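Local atomic coordinates of N-acetylglucosamine-6-phosphate deacetylase (Thermotoga maritima, PDB entry 1O12), a protein that probably removes the acetyl group from N-acetylglucosamine 6-phosphate, as a metal-dependent hydrolase of the NagA family that takes one divalent cation per subunit. Residues 21-27 with 321-327; 95-99 with 139-145; 147-152 with 173-177. One frame throughout, in Å; residues are numbered along the deposited sequence.

Interaction 1. Residues 21-27 with 321-327; sequences VDPIDGE and SITELAK
The carboxylate of E27 and the hydroxyl of T323 hold the polar side of this contact. T323 OG1 donates to E27 OE2 over 2.8 Å, reaching that oxygen on its anti side and 20° out of the carboxylate plane. The same oxygen takes a second, weak bond from T323 N at 3.1 Å, where the angle at the hydrogen is only 132°. E27 OE2 therefore accepts from the side chain and the backbone of one residue, in the first turn of the helix. With chi1 at 45°, CG of E27 sits between its own N and carbonyl carbon, and the extended chain beyond carries the acid across to the helix start.

S321, the N-cap, supplies a further acceptor at this helix end. Its OG accepts from E324 N, while E324 OE1 accepts in return from S321 N, nearly along the C-O axis of the acid; the two residues form a capping box. In the 21-27 turn, D22 OD2 accepts from D25 N through its anti lone pair, and from I24 N, which comes from above the carboxylate plane and closes an Asx turn. The other oxygen, D22 OD1, is taken by R344 and by I345 N.

Carbon packing fills the rest. V21 CG2 meets I322 CG2 at 3.6 Å, the side chains crossing at about a right angle, and V21 CG1 lies 4.2 Å from A326 CB. P23 CG rests 4.0 Å from A326 CB, and P23 CB meets K327 CG at 3.8 Å.

The turn joins strands 18-22 and 26-35, and it lies against the first turns of helix 322-336. V21, I322 and A326 also touch strand 52-59, while helix 307-318 packs on I322 and Y331 of helix 322-336 reaches P23.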
# COMPACT_ATOMS: atom_id res chain seq x y z
N VAL A 21 -28.53 -9.50 -4.02
CA VAL A 21 -27.28 -9.02 -3.50
C VAL A 21 -27.39 -7.63 -2.94
O VAL A 21 -27.59 -6.68 -3.67
CB VAL A 21 -26.20 -9.00 -4.59
CG1 VAL A 21 -24.88 -8.66 -3.99
CG2 VAL A 21 -26.16 -10.34 -5.33
N ASP A 22 -27.26 -7.53 -1.62
CA ASP A 22 -27.28 -6.27 -0.91
C ASP A 22 -25.89 -6.06 -0.27
O ASP A 22 -25.31 -6.98 0.30
CB ASP A 22 -28.38 -6.28 0.18
CG ASP A 22 -28.54 -4.93 0.86
OD1 ASP A 22 -29.06 -3.99 0.23
OD2 ASP A 22 -28.13 -4.79 2.03
N PRO A 23 -25.34 -4.85 -0.37
CA PRO A 23 -24.03 -4.48 0.17
C PRO A 23 -23.94 -4.70 1.66
O PRO A 23 -22.85 -4.88 2.20
CB PRO A 23 -23.91 -3.00 -0.12
CG PRO A 23 -24.95 -2.75 -1.18
CD PRO A 23 -26.06 -3.66 -0.83
N ILE A 24 -25.07 -4.64 2.34
CA ILE A 24 -25.06 -4.77 3.79
C ILE A 24 -25.61 -6.07 4.34
O ILE A 24 -25.03 -6.66 5.25
CB ILE A 24 -25.83 -3.58 4.42
CG1 ILE A 24 -25.04 -2.29 4.20
CG2 ILE A 24 -26.02 -3.80 5.92
CD1 ILE A 24 -25.79 -1.06 4.65
N ASP A 25 -26.71 -6.53 3.78
CA ASP A 25 -27.31 -7.75 4.24
C ASP A 25 -26.72 -8.99 3.59
O ASP A 25 -27.09 -10.11 3.93
CB ASP A 25 -28.84 -7.69 4.02
CG ASP A 25 -29.50 -6.57 4.82
OD1 ASP A 25 -29.07 -6.34 5.98
OD2 ASP A 25 -30.44 -5.93 4.30
N GLY A 26 -25.79 -8.83 2.66
CA GLY A 26 -25.20 -10.00 2.04
C GLY A 26 -25.96 -10.50 0.82
O GLY A 26 -26.83 -9.80 0.29
N GLU A 27 -25.62 -11.71 0.36
CA GLU A 27 -26.26 -12.29 -0.80
C GLU A 27 -27.07 -13.53 -0.44
O GLU A 27 -26.63 -14.34 0.36
CB GLU A 27 -25.22 -12.64 -1.86
CG GLU A 27 -24.03 -13.31 -1.27
CD GLU A 27 -22.85 -13.22 -2.19
OE1 GLU A 27 -22.78 -14.05 -3.12
OE2 GLU A 27 -22.01 -12.32 -1.98
N SER A 321 -16.37 -11.15 -3.59
CA SER A 321 -17.73 -11.70 -3.65
C SER A 321 -18.66 -10.72 -4.37
O SER A 321 -18.31 -9.55 -4.55
CB SER A 321 -18.25 -11.92 -2.24
OG SER A 321 -18.45 -10.66 -1.60
N ILE A 322 -19.85 -11.20 -4.76
CA ILE A 322 -20.82 -10.35 -5.43
C ILE A 322 -21.32 -9.32 -4.44
O ILE A 322 -21.75 -8.27 -4.84
CB ILE A 322 -21.98 -11.13 -5.99
CG1 ILE A 322 -21.46 -12.22 -6.92
CG2 ILE A 322 -22.87 -10.19 -6.82
CD1 ILE A 322 -22.52 -12.80 -7.88
N THR A 323 -21.24 -9.61 -3.16
CA THR A 323 -21.63 -8.63 -2.15
C THR A 323 -20.63 -7.45 -2.15
O THR A 323 -21.02 -6.31 -1.96
CB THR A 323 -21.63 -9.21 -0.74
OG1 THR A 323 -22.77 -10.07 -0.57
CG2 THR A 323 -21.67 -8.10 0.27
N GLU A 324 -19.35 -7.73 -2.35
CA GLU A 324 -18.36 -6.67 -2.37
C GLU A 324 -18.41 -5.85 -3.65
O GLU A 324 -18.08 -4.65 -3.64
CB GLU A 324 -16.95 -7.26 -2.23
CG GLU A 324 -16.62 -7.82 -0.87
CD GLU A 324 -15.42 -8.72 -0.96
OE1 GLU A 324 -15.56 -9.77 -1.63
OE2 GLU A 324 -14.34 -8.39 -0.42
N LEU A 325 -18.81 -6.51 -4.74
CA LEU A 325 -18.93 -5.88 -6.04
C LEU A 325 -20.07 -4.88 -6.01
O LEU A 325 -20.06 -3.92 -6.76
CB LEU A 325 -19.23 -6.89 -7.13
CG LEU A 325 -18.07 -7.52 -7.90
CD1 LEU A 325 -18.68 -8.49 -8.94
CD2 LEU A 325 -17.23 -6.45 -8.56
N ALA A 326 -21.05 -5.12 -5.14
CA ALA A 326 -22.16 -4.18 -5.02
C ALA A 326 -21.68 -2.88 -4.38
O ALA A 326 -22.19 -1.79 -4.68
CB ALA A 326 -23.28 -4.78 -4.18
N LYS A 327 -20.69 -2.98 -3.50
CA LYS A 327 -20.22 -1.78 -2.83
C LYS A 327 -19.43 -0.92 -3.80
O LYS A 327 -19.65 0.28 -3.89
CB LYS A 327 -19.37 -2.14 -1.64
CG LYS A 327 -20.11 -2.92 -0.59
CD LYS A 327 -19.17 -3.19 0.58
CE LYS A 327 -19.90 -3.75 1.77
NZ LYS A 327 -19.00 -3.73 2.95

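Interaction 2. Residues 95-99 with 139-145; sequences VSTSL and HSEKHIR
The imidazole of H143 lies with one face against the backbone of 95-99: T97 CA stands 3.7 Å from the ring centroid and 23° off its normal, a CH-pi contact, and S98 N sits above the same face toward the rim. K142 CG lies over the opposite face. The H139 ring is met at its edge, where S96 N donates to ND1 at 2.9 Å. That donor is just 2° out of the ring plane, and the N-H...N angle is 157°. The R145 guanidinium also works by its edge, NH1 reaching T97 O in its plane at 2.9 Å; NH2 adds a weak bond to that carbonyl. A water bridges S96 O and S140 N.

NH2 of R145 also forms a salt bridge to E151, and H143 NE2 has a weak bond to D283. S96 N at ND1 and the hydrogen bond from NE2 to E127 OE2 grip the H139 ring at two positions, consistent with a fixed rotation. E127 is a ligand of the iron, and the H139 side chain comes within about 4 Å of the metal. This second-shell histidine, backed by the loop after strand 87-93, belongs to the metal site at the strand ends of a TIM-barrel amidohydrolase.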
# COMPACT_ATOMS: atom_id res chain seq x y z
N VAL A 95 -14.34 18.00 -18.88
CA VAL A 95 -12.88 18.04 -18.84
C VAL A 95 -12.58 19.54 -18.64
O VAL A 95 -13.50 20.34 -18.58
CB VAL A 95 -12.25 17.52 -20.14
CG1 VAL A 95 -12.44 16.02 -20.22
CG2 VAL A 95 -12.88 18.19 -21.34
N SER A 96 -11.31 19.92 -18.50
CA SER A 96 -10.99 21.34 -18.33
C SER A 96 -11.53 22.12 -19.54
O SER A 96 -11.40 21.69 -20.70
CB SER A 96 -9.48 21.54 -18.22
OG SER A 96 -9.01 21.01 -16.99
N THR A 97 -12.15 23.26 -19.26
CA THR A 97 -12.73 24.05 -20.32
C THR A 97 -13.01 25.49 -19.87
O THR A 97 -12.56 25.91 -18.80
CB THR A 97 -14.03 23.34 -20.82
OG1 THR A 97 -14.41 23.88 -22.09
CG2 THR A 97 -15.18 23.50 -19.78
N SER A 98 -13.74 26.23 -20.69
CA SER A 98 -14.06 27.62 -20.36
C SER A 98 -15.22 27.79 -19.39
O SER A 98 -16.10 26.94 -19.32
CB SER A 98 -14.36 28.41 -21.65
OG SER A 98 -15.34 27.78 -22.46
N LEU A 99 -15.23 28.88 -18.63
CA LEU A 99 -16.34 29.14 -17.71
C LEU A 99 -17.61 29.16 -18.56
O LEU A 99 -18.71 28.86 -18.09
CB LEU A 99 -16.17 30.50 -17.01
CG LEU A 99 -16.57 30.61 -15.53
CD1 LEU A 99 -16.68 32.07 -15.11
CD2 LEU A 99 -17.89 29.92 -15.28
N HIS A 139 -5.82 16.81 -20.22
CA HIS A 139 -6.62 18.02 -20.04
C HIS A 139 -5.93 19.14 -20.83
O HIS A 139 -4.69 19.18 -20.91
CB HIS A 139 -6.72 18.41 -18.55
CG HIS A 139 -7.82 17.71 -17.81
ND1 HIS A 139 -9.12 18.16 -17.79
CD2 HIS A 139 -7.82 16.57 -17.07
CE1 HIS A 139 -9.87 17.34 -17.07
NE2 HIS A 139 -9.10 16.36 -16.63
N SER A 140 -6.71 20.02 -21.45
CA SER A 140 -6.14 21.12 -22.21
C SER A 140 -5.48 22.11 -21.24
O SER A 140 -6.15 22.74 -20.41
CB SER A 140 -7.22 21.83 -23.01
OG SER A 140 -6.63 22.53 -24.08
N GLU A 141 -4.16 22.25 -21.36
CA GLU A 141 -3.42 23.13 -20.46
C GLU A 141 -3.93 24.56 -20.48
O GLU A 141 -3.89 25.26 -19.45
CB GLU A 141 -1.92 23.11 -20.79
CG GLU A 141 -1.04 23.77 -19.73
CD GLU A 141 0.43 23.38 -19.85
OE1 GLU A 141 0.71 22.19 -20.13
OE2 GLU A 141 1.30 24.25 -19.65
N LYS A 142 -4.43 25.00 -21.63
CA LYS A 142 -4.92 26.36 -21.74
C LYS A 142 -6.10 26.71 -20.82
O LYS A 142 -6.19 27.83 -20.35
CB LYS A 142 -5.25 26.72 -23.20
CG LYS A 142 -6.21 25.78 -23.92
CD LYS A 142 -6.60 26.34 -25.30
CE LYS A 142 -7.47 25.37 -26.11
NZ LYS A 142 -6.72 24.14 -26.58
N HIS A 143 -6.98 25.75 -20.55
CA HIS A 143 -8.15 26.01 -19.69
C HIS A 143 -7.87 25.86 -18.19
O HIS A 143 -8.59 26.42 -17.37
CB HIS A 143 -9.31 25.10 -20.10
CG HIS A 143 -9.80 25.32 -21.50
ND1 HIS A 143 -10.29 26.54 -21.94
CD2 HIS A 143 -9.96 24.47 -22.54
CE1 HIS A 143 -10.72 26.42 -23.18
NE2 HIS A 143 -10.53 25.17 -23.57
N ILE A 144 -6.83 25.11 -17.83
CA ILE A 144 -6.45 24.89 -16.44
C ILE A 144 -6.11 26.22 -15.78
O ILE A 144 -5.30 26.98 -16.29
CB ILE A 144 -5.22 23.93 -16.33
CG1 ILE A 144 -5.50 22.62 -17.08
CG2 ILE A 144 -4.92 23.65 -14.84
CD1 ILE A 144 -4.47 21.53 -16.82
N ARG A 145 -6.70 26.49 -14.63
CA ARG A 145 -6.45 27.75 -13.95
C ARG A 145 -6.90 27.59 -12.51
O ARG A 145 -7.59 26.61 -12.17
CB ARG A 145 -7.30 28.84 -14.61
CG ARG A 145 -8.78 28.46 -14.60
CD ARG A 145 -9.64 29.44 -15.36
NE ARG A 145 -11.07 29.09 -15.35
CZ ARG A 145 -11.65 28.20 -16.15
NH1 ARG A 145 -10.94 27.53 -17.05
NH2 ARG A 145 -12.96 27.98 -16.05
O HOH W 1 -9.28 19.96 -21.35

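Interaction 3. Residues 147-152 with 173-177; sequences PSEREL and LLLRL
L152 and L177 meet in the close-packed part of this contact, their side chains sliding past each other in opposite directions with L152 CD1 3.7 Å from L177 CD2. L152 CG is anti to its own N (chi1 -167°), which sends both methyls into the 173-177 turns: CD1 lies 3.8 Å from L173 O, and CD2 sits over the centre of the R176 guanidinium, 3.5 Å above its plane. On the buried flank P147 CB touches L174 CD2 at 3.8 Å, and Y130 touches both of these residues.

The short, weakly bonded helix at about 149-152 is opened by S148, an N-cap whose OG accepts from E151 N at 2.9 Å. Within the TIM-barrel fold, the contact joins the connection between strands 121-127 and 159-164 to the one between strands 159-164 and 183-186.

Toward solvent, at the exposed E149, the main polar link is a salt bridge. R176 NH1 donates to E149 OE2 at 2.6 Å and 172°, meeting that oxygen on its syn side, with the carboxylate and guanidinium planes 21° apart. A leucine in place of R176 would probably leave the E149 carboxylate without its charged mate and strip L152 CD2 of the flat face it rests on. L173 CD1 lies beside E149 N and OE1, both at 3.9 Å, bordering the salt bridge.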
# COMPACT_ATOMS: atom_id res chain seq x y z
N PRO A 147 -9.00 28.47 -9.03
CA PRO A 147 -10.39 28.87 -8.77
C PRO A 147 -10.42 30.33 -8.35
O PRO A 147 -9.50 30.82 -7.69
CB PRO A 147 -10.80 27.93 -7.64
CG PRO A 147 -9.48 27.63 -6.95
CD PRO A 147 -8.56 27.42 -8.10
N SER A 148 -11.50 31.02 -8.72
CA SER A 148 -11.65 32.43 -8.42
C SER A 148 -13.02 32.65 -7.82
O SER A 148 -13.93 31.87 -8.08
CB SER A 148 -11.55 33.24 -9.71
OG SER A 148 -12.74 33.08 -10.46
N GLU A 149 -13.17 33.72 -7.05
CA GLU A 149 -14.46 34.06 -6.41
C GLU A 149 -15.53 34.26 -7.49
O GLU A 149 -16.71 33.96 -7.26
CB GLU A 149 -14.31 35.34 -5.59
CG GLU A 149 -15.38 35.56 -4.55
CD GLU A 149 -15.15 34.72 -3.31
OE1 GLU A 149 -13.96 34.58 -2.92
OE2 GLU A 149 -16.14 34.21 -2.73
N ARG A 150 -15.10 34.77 -8.64
CA ARG A 150 -15.97 35.01 -9.79
C ARG A 150 -16.49 33.71 -10.39
O ARG A 150 -17.65 33.63 -10.81
CB ARG A 150 -15.20 35.79 -10.86
CG ARG A 150 -15.92 36.00 -12.21
CD ARG A 150 -14.98 36.71 -13.21
NE ARG A 150 -14.33 37.87 -12.58
CZ ARG A 150 -13.41 38.67 -13.14
NH1 ARG A 150 -12.99 38.45 -14.39
NH2 ARG A 150 -12.91 39.70 -12.46
N GLU A 151 -15.66 32.67 -10.44
CA GLU A 151 -16.13 31.41 -10.99
C GLU A 151 -16.88 30.59 -9.94
O GLU A 151 -17.87 29.93 -10.24
CB GLU A 151 -14.97 30.60 -11.57
CG GLU A 151 -14.45 31.17 -12.87
CD GLU A 151 -13.28 30.38 -13.43
OE1 GLU A 151 -13.50 29.24 -13.90
OE2 GLU A 151 -12.15 30.91 -13.38
N LEU A 152 -16.41 30.65 -8.70
CA LEU A 152 -17.06 29.89 -7.67
C LEU A 152 -18.57 30.15 -7.71
O LEU A 152 -19.37 29.25 -7.41
CB LEU A 152 -16.50 30.29 -6.32
CG LEU A 152 -16.92 29.32 -5.21
CD1 LEU A 152 -16.06 28.03 -5.36
CD2 LEU A 152 -16.73 29.95 -3.82
N LEU A 173 -11.11 27.87 -1.54
CA LEU A 173 -12.44 28.37 -1.85
C LEU A 173 -13.39 27.23 -2.22
O LEU A 173 -14.58 27.27 -1.90
CB LEU A 173 -12.39 29.37 -3.02
CG LEU A 173 -11.51 30.63 -2.93
CD1 LEU A 173 -11.84 31.57 -4.12
CD2 LEU A 173 -11.74 31.35 -1.62
N LEU A 174 -12.87 26.21 -2.88
CA LEU A 174 -13.68 25.08 -3.30
C LEU A 174 -14.43 24.45 -2.14
O LEU A 174 -15.49 23.87 -2.32
CB LEU A 174 -12.83 24.04 -4.03
CG LEU A 174 -12.03 24.55 -5.23
CD1 LEU A 174 -11.19 23.41 -5.77
CD2 LEU A 174 -12.95 25.14 -6.31
N LEU A 175 -13.89 24.57 -0.93
CA LEU A 175 -14.56 24.00 0.22
C LEU A 175 -15.94 24.61 0.42
O LEU A 175 -16.79 24.04 1.10
CB LEU A 175 -13.75 24.22 1.48
CG LEU A 175 -12.45 23.46 1.44
CD1 LEU A 175 -11.55 23.95 2.55
CD2 LEU A 175 -12.77 21.98 1.57
N ARG A 176 -16.17 25.77 -0.17
CA ARG A 176 -17.47 26.34 0.03
C ARG A 176 -18.53 25.65 -0.78
O ARG A 176 -19.72 25.92 -0.58
CB ARG A 176 -17.42 27.82 -0.27
CG ARG A 176 -16.73 28.56 0.85
CD ARG A 176 -16.36 29.93 0.42
NE ARG A 176 -17.53 30.63 -0.09
CZ ARG A 176 -17.46 31.72 -0.83
NH1 ARG A 176 -16.26 32.21 -1.13
NH2 ARG A 176 -18.56 32.29 -1.28
N LEU A 177 -18.12 24.75 -1.66
CA LEU A 177 -19.05 24.04 -2.53
C LEU A 177 -19.76 22.88 -1.88
O LEU A 177 -20.88 22.55 -2.27
CB LEU A 177 -18.34 23.51 -3.78
CG LEU A 177 -17.73 24.61 -4.66
CD1 LEU A 177 -17.07 23.96 -5.89
CD2 LEU A 177 -18.81 25.58 -5.07

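Interactions 2 and 3 adjoin, their centres 16 Å apart on the same side of the chain's centre. They are joined by a salt bridge from R145 NH2 to E151 OE1 (2.5 Å) and by packing of L99 CD1 on E151 CG (3.3 Å). Interaction 2 stands nearest the iron, whose ligands are E127, H188 and H209; interaction 3 is farther out, the L174 side chain about 11 Å from that of H188. Interaction 1 lies across the chain's centre, its own centre 39 Å from that of interaction 2 and 38 Å from that of interaction 3. It joins segments 294 residues apart in sequence, so both other contacts fall inside its loop.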